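Local coordinates for protein thiazoline oxidase/subtilisin-like protease (Prochloron didemni, PDB 4H6X) that probably cleaves and macrocyclises precursor peptides in patellamide maturation, acting as a transamidating protease of the subtilisin-like family, at residues A[108-113]-A[270-275]; A[169-173]-A[277-281]; A[203-207]-A[236-240]; A[247-251]-A[304-308]. One frame throughout, in Å; residues are numbered along the deposited sequence.

Contact 1: A[108-113]-A[270-275]; sequences DHACHV and LTGTSM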
# COMPACT_ATOMS: atom_id res chain seq x y z
N ASP A 108 8.68 -4.38 -9.33
CA ASP A 108 8.68 -2.93 -9.46
C ASP A 108 7.53 -2.35 -8.62
O ASP A 108 7.71 -1.38 -7.89
CB ASP A 108 8.51 -2.55 -10.94
CG ASP A 108 8.42 -1.05 -11.14
OD1 ASP A 108 9.48 -0.41 -11.21
OD2 ASP A 108 7.29 -0.53 -11.24
N HIS A 109 6.36 -2.98 -8.74
CA HIS A 109 5.16 -2.57 -8.01
C HIS A 109 5.38 -2.65 -6.49
O HIS A 109 5.03 -1.74 -5.74
CB HIS A 109 4.00 -3.45 -8.47
CG HIS A 109 2.67 -3.03 -7.96
ND1 HIS A 109 2.17 -3.46 -6.75
CD2 HIS A 109 1.72 -2.24 -8.51
CE1 HIS A 109 0.97 -2.93 -6.56
NE2 HIS A 109 0.68 -2.18 -7.61
N ALA A 110 6.00 -3.74 -6.05
CA ALA A 110 6.38 -3.93 -4.67
C ALA A 110 7.29 -2.82 -4.15
O ALA A 110 7.11 -2.36 -3.03
CB ALA A 110 7.06 -5.29 -4.48
N CYS A 111 8.27 -2.39 -4.95
CA CYS A 111 9.17 -1.31 -4.50
C CYS A 111 8.38 -0.04 -4.27
O CYS A 111 8.60 0.67 -3.29
CB CYS A 111 10.27 -0.99 -5.51
SG CYS A 111 11.54 -2.25 -5.68
N HIS A 112 7.50 0.26 -5.22
CA HIS A 112 6.71 1.47 -5.20
C HIS A 112 5.76 1.46 -4.00
O HIS A 112 5.77 2.38 -3.18
CB HIS A 112 5.91 1.60 -6.50
CG HIS A 112 5.55 3.01 -6.84
ND1 HIS A 112 4.45 3.64 -6.31
CD2 HIS A 112 6.16 3.91 -7.65
CE1 HIS A 112 4.38 4.87 -6.79
NE2 HIS A 112 5.40 5.06 -7.61
N VAL A 113 4.94 0.41 -3.91
CA VAL A 113 3.95 0.25 -2.83
C VAL A 113 4.63 0.31 -1.47
O VAL A 113 4.18 1.04 -0.61
CB VAL A 113 3.14 -1.06 -3.02
CG1 VAL A 113 2.48 -1.52 -1.73
CG2 VAL A 113 2.11 -0.85 -4.11
N LEU A 270 3.51 7.08 -10.51
CA LEU A 270 2.69 6.10 -11.19
C LEU A 270 1.23 6.33 -10.83
O LEU A 270 0.93 7.00 -9.85
CB LEU A 270 3.11 4.66 -10.82
CG LEU A 270 4.56 4.25 -11.11
CD1 LEU A 270 4.80 2.82 -10.64
CD2 LEU A 270 4.83 4.37 -12.60
N THR A 271 0.34 5.76 -11.64
CA THR A 271 -1.09 5.99 -11.54
C THR A 271 -1.83 4.65 -11.58
O THR A 271 -1.49 3.78 -12.38
CB THR A 271 -1.55 6.96 -12.66
OG1 THR A 271 -0.95 8.24 -12.43
CG2 THR A 271 -3.07 7.14 -12.69
N GLY A 272 -2.82 4.47 -10.70
CA GLY A 272 -3.64 3.24 -10.67
C GLY A 272 -4.32 3.07 -9.32
O GLY A 272 -3.91 3.72 -8.35
N THR A 273 -5.34 2.21 -9.23
CA THR A 273 -5.99 1.95 -7.95
C THR A 273 -5.04 1.29 -6.96
O THR A 273 -5.18 1.50 -5.76
CB THR A 273 -7.25 1.06 -8.05
OG1 THR A 273 -6.93 -0.19 -8.69
CG2 THR A 273 -8.37 1.78 -8.77
N SER A 274 -4.08 0.52 -7.47
CA SER A 274 -3.09 -0.11 -6.62
C SER A 274 -2.00 0.86 -6.17
O SER A 274 -1.14 0.51 -5.37
CB SER A 274 -2.50 -1.37 -7.28
OG SER A 274 -1.56 -1.04 -8.26
N MET A 275 -2.05 2.10 -6.68
CA MET A 275 -1.24 3.21 -6.18
C MET A 275 -1.98 3.92 -5.04
O MET A 275 -1.37 4.44 -4.11
CB MET A 275 -0.93 4.21 -7.30
CG MET A 275 -0.07 3.66 -8.43
SD MET A 275 1.51 3.13 -7.77
CE MET A 275 1.32 1.35 -7.86
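His109 NE2 and Ser274 OG lie 2.6 Å apart, with an angle of 165° at the hydrogen, a short and nearly straight bond that either atom could donate. The hydroxyl comes in at the edge of the imidazole, near its plane. The other ring nitrogen, ND1, is hydrogen-bonded to Asp39 OD2, so the ring is fixed at both nitrogens. Ser274 OG stands between its own backbone N and carbonyl carbon (chi1 77°), which turns it to the histidine. Met275 CE approaches the same ring obliquely, 3.6 Å from His109 NE2.

One helical turn on, His112 meets two side chains that approach from the same side of its ring plane. Leu270 CD1 sits over the face, 3.8 Å from the centroid and 28° off the normal, a CH-pi contact; Met275 SD reaches it obliquely, 3.3 Å from His112 ND1. The ring's NE2 is hydrogen-bonded to Val268 O, which fixes its rotation. Val113 CG2 packs 3.7 Å from Ser274 O.

Helix 101-118 thus offers the histidine and the start of helix 273-293 the serine, as in subtilases. With Asp39 behind the imidazole, the geometry is that of a charge relay, consistent with Ser274 as nucleophile and His109 as general base.

Contact 2: A[169-173]-A[277-281]; sequences NIIHC and APVMT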
# COMPACT_ATOMS: atom_id res chain seq x y z
N ASN A 169 -1.28 -6.70 11.61
CA ASN A 169 -2.42 -5.87 11.96
C ASN A 169 -3.17 -5.48 10.69
O ASN A 169 -4.40 -5.32 10.69
CB ASN A 169 -1.94 -4.61 12.70
CG ASN A 169 -1.41 -4.93 14.10
OD1 ASN A 169 -2.16 -5.36 14.97
ND2 ASN A 169 -0.12 -4.77 14.29
N ILE A 170 -2.40 -5.30 9.62
CA ILE A 170 -2.93 -4.95 8.30
C ILE A 170 -2.25 -5.85 7.28
O ILE A 170 -1.03 -6.02 7.34
CB ILE A 170 -2.66 -3.48 7.92
CG1 ILE A 170 -3.21 -2.53 9.00
CG2 ILE A 170 -3.25 -3.14 6.54
CD1 ILE A 170 -2.91 -1.05 8.72
N ILE A 171 -3.03 -6.43 6.39
CA ILE A 171 -2.53 -7.17 5.25
C ILE A 171 -2.90 -6.39 4.00
O ILE A 171 -4.08 -6.17 3.70
CB ILE A 171 -3.13 -8.60 5.17
CG1 ILE A 171 -2.85 -9.38 6.47
CG2 ILE A 171 -2.61 -9.32 3.93
CD1 ILE A 171 -3.60 -10.71 6.61
N HIS A 172 -1.87 -5.93 3.28
CA HIS A 172 -2.04 -5.25 2.01
C HIS A 172 -1.90 -6.24 0.85
O HIS A 172 -0.81 -6.79 0.64
CB HIS A 172 -1.01 -4.12 1.88
CG HIS A 172 -1.24 -3.23 0.70
ND1 HIS A 172 -0.75 -3.52 -0.56
CD2 HIS A 172 -1.91 -2.07 0.58
CE1 HIS A 172 -1.11 -2.57 -1.40
NE2 HIS A 172 -1.83 -1.68 -0.74
N CYS A 173 -2.99 -6.47 0.11
CA CYS A 173 -2.99 -7.38 -1.05
C CYS A 173 -3.15 -6.64 -2.35
O CYS A 173 -4.11 -5.89 -2.53
CB CYS A 173 -4.15 -8.40 -1.00
SG CYS A 173 -4.64 -9.06 0.59
N ALA A 277 -4.35 2.33 -3.01
CA ALA A 277 -4.45 1.38 -1.85
C ALA A 277 -3.35 1.54 -0.78
O ALA A 277 -3.68 1.59 0.39
CB ALA A 277 -4.53 -0.07 -2.33
N PRO A 278 -2.06 1.64 -1.18
CA PRO A 278 -1.05 1.80 -0.13
C PRO A 278 -1.18 3.08 0.66
O PRO A 278 -0.79 3.11 1.83
CB PRO A 278 0.30 1.80 -0.89
CG PRO A 278 -0.02 1.80 -2.33
CD PRO A 278 -1.46 1.44 -2.52
N VAL A 279 -1.71 4.14 0.04
CA VAL A 279 -1.96 5.39 0.77
C VAL A 279 -2.93 5.07 1.95
O VAL A 279 -2.69 5.48 3.08
CB VAL A 279 -2.51 6.51 -0.16
CG1 VAL A 279 -2.85 7.76 0.63
CG2 VAL A 279 -1.50 6.86 -1.26
N MET A 280 -3.98 4.30 1.68
CA MET A 280 -4.99 3.95 2.69
C MET A 280 -4.46 2.97 3.72
O MET A 280 -4.83 3.03 4.90
CB MET A 280 -6.27 3.41 2.04
CG MET A 280 -7.07 4.46 1.27
SD MET A 280 -7.51 5.89 2.30
CE MET A 280 -6.20 7.01 1.84
N THR A 281 -3.59 2.06 3.29
CA THR A 281 -2.90 1.19 4.21
C THR A 281 -2.06 2.02 5.19
O THR A 281 -2.07 1.77 6.40
CB THR A 281 -2.05 0.13 3.46
OG1 THR A 281 -2.92 -0.85 2.87
CG2 THR A 281 -1.09 -0.57 4.39
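Strand 170-173 and the helical segment 277-281 run almost exactly antiparallel, at 176° between their N-to-C directions, with short-segment axes 9.5 Å apart at closest approach and His172 CA facing Thr281 CA at 6.9 Å. Every second residue of the strand, Ile170 and then His172, directs its side chain to the helix, while Ile171 between them points to the other side of the sheet.

Ile170 and Thr281 slide past each other in opposite directions. The two methyl branches CG2 of Ile170 and CG2 of Thr281 meet at 4.0 Å, and the tip of the isoleucine, CD1, lies 3.7 Å from the backbone oxygen O of Thr281. Further along the strand, the His172 ring is carried out to the helix because CG stands anti to the backbone N (chi1 -171°). There its outer end meets Ala277 and Pro278, with Thr281 alongside the ring: the ring edge faces the helix, with Pro278 N near its plane, and Ala277 CB arrives obliquely. The orientation of this imidazole is doubtful, so its polar partners cannot be assigned from the geometry. All five residues that touch are buried, and Thr281 also packs on Val203 of the adjacent strand, while Pro278 and Thr281 reach Ile117 of helix 101-118.

This is a helix laid against one face of a parallel sheet, as in the three-layer alpha/beta/alpha subtilisin fold, where the long helix that follows the serine passes through the middle of the domain beneath the active site.

Contact 3: A[203-207]-A[236-240]; sequences VSPTG and CHFSN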
# COMPACT_ATOMS: atom_id res chain seq x y z
N VAL A 203 -6.54 -4.65 3.07
CA VAL A 203 -6.64 -3.52 2.12
C VAL A 203 -6.30 -4.02 0.73
O VAL A 203 -5.29 -4.72 0.51
CB VAL A 203 -5.74 -2.31 2.51
CG1 VAL A 203 -5.98 -1.13 1.56
CG2 VAL A 203 -5.99 -1.86 3.94
N SER A 204 -7.15 -3.65 -0.22
CA SER A 204 -7.01 -4.11 -1.57
C SER A 204 -7.55 -3.02 -2.50
O SER A 204 -8.48 -2.30 -2.14
CB SER A 204 -7.78 -5.43 -1.73
OG SER A 204 -7.98 -5.76 -3.08
N PRO A 205 -6.93 -2.86 -3.69
CA PRO A 205 -7.42 -1.90 -4.69
C PRO A 205 -8.65 -2.46 -5.38
O PRO A 205 -8.82 -3.66 -5.42
CB PRO A 205 -6.26 -1.81 -5.68
CG PRO A 205 -5.54 -3.11 -5.56
CD PRO A 205 -5.69 -3.53 -4.13
N THR A 206 -9.49 -1.60 -5.93
CA THR A 206 -10.64 -2.08 -6.70
C THR A 206 -10.27 -2.66 -8.08
O THR A 206 -10.99 -3.49 -8.60
CB THR A 206 -11.73 -1.01 -6.87
OG1 THR A 206 -11.15 0.17 -7.43
CG2 THR A 206 -12.38 -0.70 -5.52
N GLY A 207 -9.15 -2.20 -8.65
CA GLY A 207 -8.69 -2.69 -9.96
C GLY A 207 -8.78 -1.67 -11.09
O GLY A 207 -9.64 -0.78 -11.09
N CYS A 236 -10.56 8.62 -10.99
CA CYS A 236 -9.96 8.24 -12.26
C CYS A 236 -10.99 7.36 -12.98
O CYS A 236 -11.78 6.65 -12.34
CB CYS A 236 -8.63 7.50 -12.04
SG CYS A 236 -7.33 8.44 -11.19
N HIS A 237 -10.99 7.42 -14.31
CA HIS A 237 -12.01 6.74 -15.13
C HIS A 237 -11.87 5.21 -15.14
O HIS A 237 -12.87 4.49 -15.33
CB HIS A 237 -11.97 7.28 -16.56
CG HIS A 237 -10.72 6.92 -17.31
ND1 HIS A 237 -9.54 7.62 -17.16
CD2 HIS A 237 -10.46 5.92 -18.18
CE1 HIS A 237 -8.61 7.07 -17.92
NE2 HIS A 237 -9.14 6.04 -18.55
N PHE A 238 -10.65 4.73 -14.95
CA PHE A 238 -10.36 3.29 -14.97
C PHE A 238 -10.72 2.61 -13.64
O PHE A 238 -10.82 1.39 -13.57
CB PHE A 238 -8.88 3.04 -15.30
CG PHE A 238 -7.92 3.84 -14.46
CD1 PHE A 238 -7.64 3.48 -13.14
CD2 PHE A 238 -7.30 4.98 -14.98
CE1 PHE A 238 -6.77 4.23 -12.36
CE2 PHE A 238 -6.43 5.73 -14.21
CZ PHE A 238 -6.16 5.35 -12.90
N SER A 239 -10.92 3.43 -12.60
CA SER A 239 -11.11 2.96 -11.23
C SER A 239 -12.41 2.18 -11.06
O SER A 239 -13.49 2.75 -11.16
CB SER A 239 -11.06 4.16 -10.27
OG SER A 239 -10.94 3.74 -8.92
N ASN A 240 -12.31 0.87 -10.79
CA ASN A 240 -13.50 -0.00 -10.67
C ASN A 240 -14.50 0.46 -9.61
O ASN A 240 -14.12 0.97 -8.56
CB ASN A 240 -13.09 -1.46 -10.40
CG ASN A 240 -12.60 -2.18 -11.64
OD1 ASN A 240 -12.79 -1.72 -12.77
ND2 ASN A 240 -11.96 -3.33 -11.44
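Asn240 turns its side chain back over the end of strand 201-205, and its amide nitrogen ND2 donates to Thr206 O at 3.0 Å with an N-H...O angle of 151°. The donor stands above the carbonyl plane, well out of it, and the oxygen is itself tilted from the amide plane of the asparagine. The backbone puts Asn240 CB 3.4 Å from Thr206 O, and a chi1 of -77°, with CG beside the backbone N, then swings the amide round to that carbonyl.

A second bond runs between backbones. Asn240 N donates to Gly207 O at 3.2 Å, nearly along the C=O axis of the acceptor. The asparagine therefore binds two successive carbonyls, one through its main chain and one through its side chain.

Thr206 faces the asparagine from the other segment, its CB 3.8 Å from Asn240 CB. Its OG1 is placed between the backbone N and the carbonyl carbon (chi1 54°), which brings it 3.3 Å from Asn240 O, a weak hydrogen bond at best, since Val226 O is within reach of the same proton. Ser239 OG has its partner elsewhere, at Ala228 N.

The backbone angles of Gly207 would press a side chain against the carbonyl of Thr206, and a CB would also collide with Asn240 ND2, so the position calls for glycine. Its N is bonded to Thr273 OG1 beside the presumed nucleophile. The contact joins two loops at the C-terminal edge of the parallel sheet, the side on which alpha/beta proteins such as the subtilases carry their active site.

Contact 4: A[247-251]-A[304-308]; sequences KEGIL and RTALL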
# COMPACT_ATOMS: atom_id res chain seq x y z
N LYS A 247 -19.97 -0.33 -1.63
CA LYS A 247 -20.42 -0.54 -0.26
C LYS A 247 -19.30 -0.39 0.78
O LYS A 247 -19.47 0.29 1.80
CB LYS A 247 -21.05 -1.94 -0.13
CG LYS A 247 -22.57 -1.97 0.00
CD LYS A 247 -22.99 -1.83 1.46
CE LYS A 247 -24.10 -2.80 1.84
NZ LYS A 247 -25.39 -2.53 1.14
N GLU A 248 -18.17 -1.02 0.49
CA GLU A 248 -17.08 -1.13 1.46
C GLU A 248 -15.79 -0.49 0.93
O GLU A 248 -14.68 -0.85 1.36
CB GLU A 248 -16.82 -2.61 1.81
CG GLU A 248 -18.06 -3.47 2.04
CD GLU A 248 -18.93 -3.03 3.22
OE1 GLU A 248 -18.39 -2.45 4.20
OE2 GLU A 248 -20.15 -3.28 3.18
N GLY A 249 -15.93 0.46 0.00
CA GLY A 249 -14.78 1.12 -0.61
C GLY A 249 -14.61 2.60 -0.31
O GLY A 249 -15.57 3.31 0.04
N ILE A 250 -13.37 3.06 -0.49
CA ILE A 250 -12.99 4.44 -0.24
C ILE A 250 -12.09 4.90 -1.40
O ILE A 250 -11.35 4.11 -1.99
CB ILE A 250 -12.33 4.60 1.17
CG1 ILE A 250 -12.30 6.07 1.62
CG2 ILE A 250 -10.93 3.99 1.21
CD1 ILE A 250 -12.05 6.27 3.10
N LEU A 251 -12.21 6.18 -1.76
CA LEU A 251 -11.38 6.80 -2.77
C LEU A 251 -10.19 7.47 -2.12
O LEU A 251 -10.33 8.09 -1.07
CB LEU A 251 -12.17 7.87 -3.53
CG LEU A 251 -12.76 7.63 -4.92
CD1 LEU A 251 -12.95 9.00 -5.58
CD2 LEU A 251 -11.86 6.77 -5.78
N ARG A 304 -11.57 0.90 10.13
CA ARG A 304 -12.23 0.70 8.85
C ARG A 304 -13.57 1.45 8.78
O ARG A 304 -13.85 2.15 7.80
CB ARG A 304 -12.44 -0.80 8.56
CG ARG A 304 -12.86 -1.11 7.12
CD ARG A 304 -13.15 -2.60 6.93
NE ARG A 304 -14.46 -2.92 7.47
CZ ARG A 304 -15.59 -2.94 6.76
NH1 ARG A 304 -15.59 -2.70 5.45
NH2 ARG A 304 -16.73 -3.21 7.38
N THR A 305 -14.39 1.30 9.81
CA THR A 305 -15.73 1.89 9.77
C THR A 305 -15.67 3.41 9.91
O THR A 305 -16.41 4.12 9.24
CB THR A 305 -16.68 1.28 10.84
OG1 THR A 305 -16.01 1.26 12.11
CG2 THR A 305 -17.05 -0.14 10.48
N ALA A 306 -14.76 3.90 10.75
CA ALA A 306 -14.53 5.35 10.89
C ALA A 306 -14.17 5.99 9.56
O ALA A 306 -14.70 7.06 9.23
CB ALA A 306 -13.46 5.66 11.92
N LEU A 307 -13.29 5.34 8.79
CA LEU A 307 -12.92 5.80 7.46
C LEU A 307 -14.09 5.76 6.48
O LEU A 307 -14.33 6.72 5.74
CB LEU A 307 -11.72 5.02 6.89
CG LEU A 307 -10.37 5.25 7.58
CD1 LEU A 307 -9.34 4.21 7.15
CD2 LEU A 307 -9.87 6.68 7.33
N LEU A 308 -14.84 4.66 6.48
CA LEU A 308 -15.97 4.56 5.55
C LEU A 308 -17.13 5.51 5.89
O LEU A 308 -17.67 6.16 5.00
CB LEU A 308 -16.47 3.11 5.41
CG LEU A 308 -15.47 2.12 4.79
CD1 LEU A 308 -15.96 0.70 5.03
CD2 LEU A 308 -15.27 2.37 3.29
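Glu248 and Arg304 form a salt bridge on the flank of the subtilisin-like alpha/beta fold, where helix 300-309 packs against strand 249-253, one of the two edge strands of the parallel sheet. The short-segment axes cross at 54° and approach to 9.2 Å.

Followed outward, the glutamate begins with CB near the guanidinium plane at its edge, 3.8 Å from Arg304 NH1. The chain then bends at chi2 (-63°), which brings the carboxylate round to the arginine. CD lies 4.0 Å from Arg304 NH1, and OE1 accepts from that NH1 at 3.1 Å in a nearly straight bond. The oxygen is met on its anti side, 24° out of the carboxylate plane, whereas it lies close to the plane of the guanidinium. Arg304 has further partners: NH2 forms a salt bridge with Glu301 and NH1 also bonds Thr223 O, so three groups hold its tip.

Beneath the charges the packing is apolar. Leu308 brings CD2 against the strand backbone at Gly249, while Ile250, with CG1 anti to the backbone N, extends toward the helix. Its terminal CD1 meets Leu307 CB at 4.0 Å and lies 3.5 Å from Leu307 O.

Overall arrangement
Helix 273-293 ties the set together: contact 1 uses its beginning, contact 2 the next turn, their centres about 12 Å apart. The two meet where Val113 CG2 packs on Pro278 CG at 3.8 Å. Contact 3 touches contact 1 through Thr273 OG1 and Gly207 N (3.0 Å, a probable hydrogen bond), so its loops border the presumed catalytic site. Strands 170-173 and 201-205 are neighbours in the parallel sheet and join contacts 2 and 3, with Cys173 N 2.9 Å from Val203 O. Contact 4, centred about 21 Å from contact 1, lies at the sheet's edge and touches contact 2 through Met280 CG and Ile250 CG2 (3.9 Å).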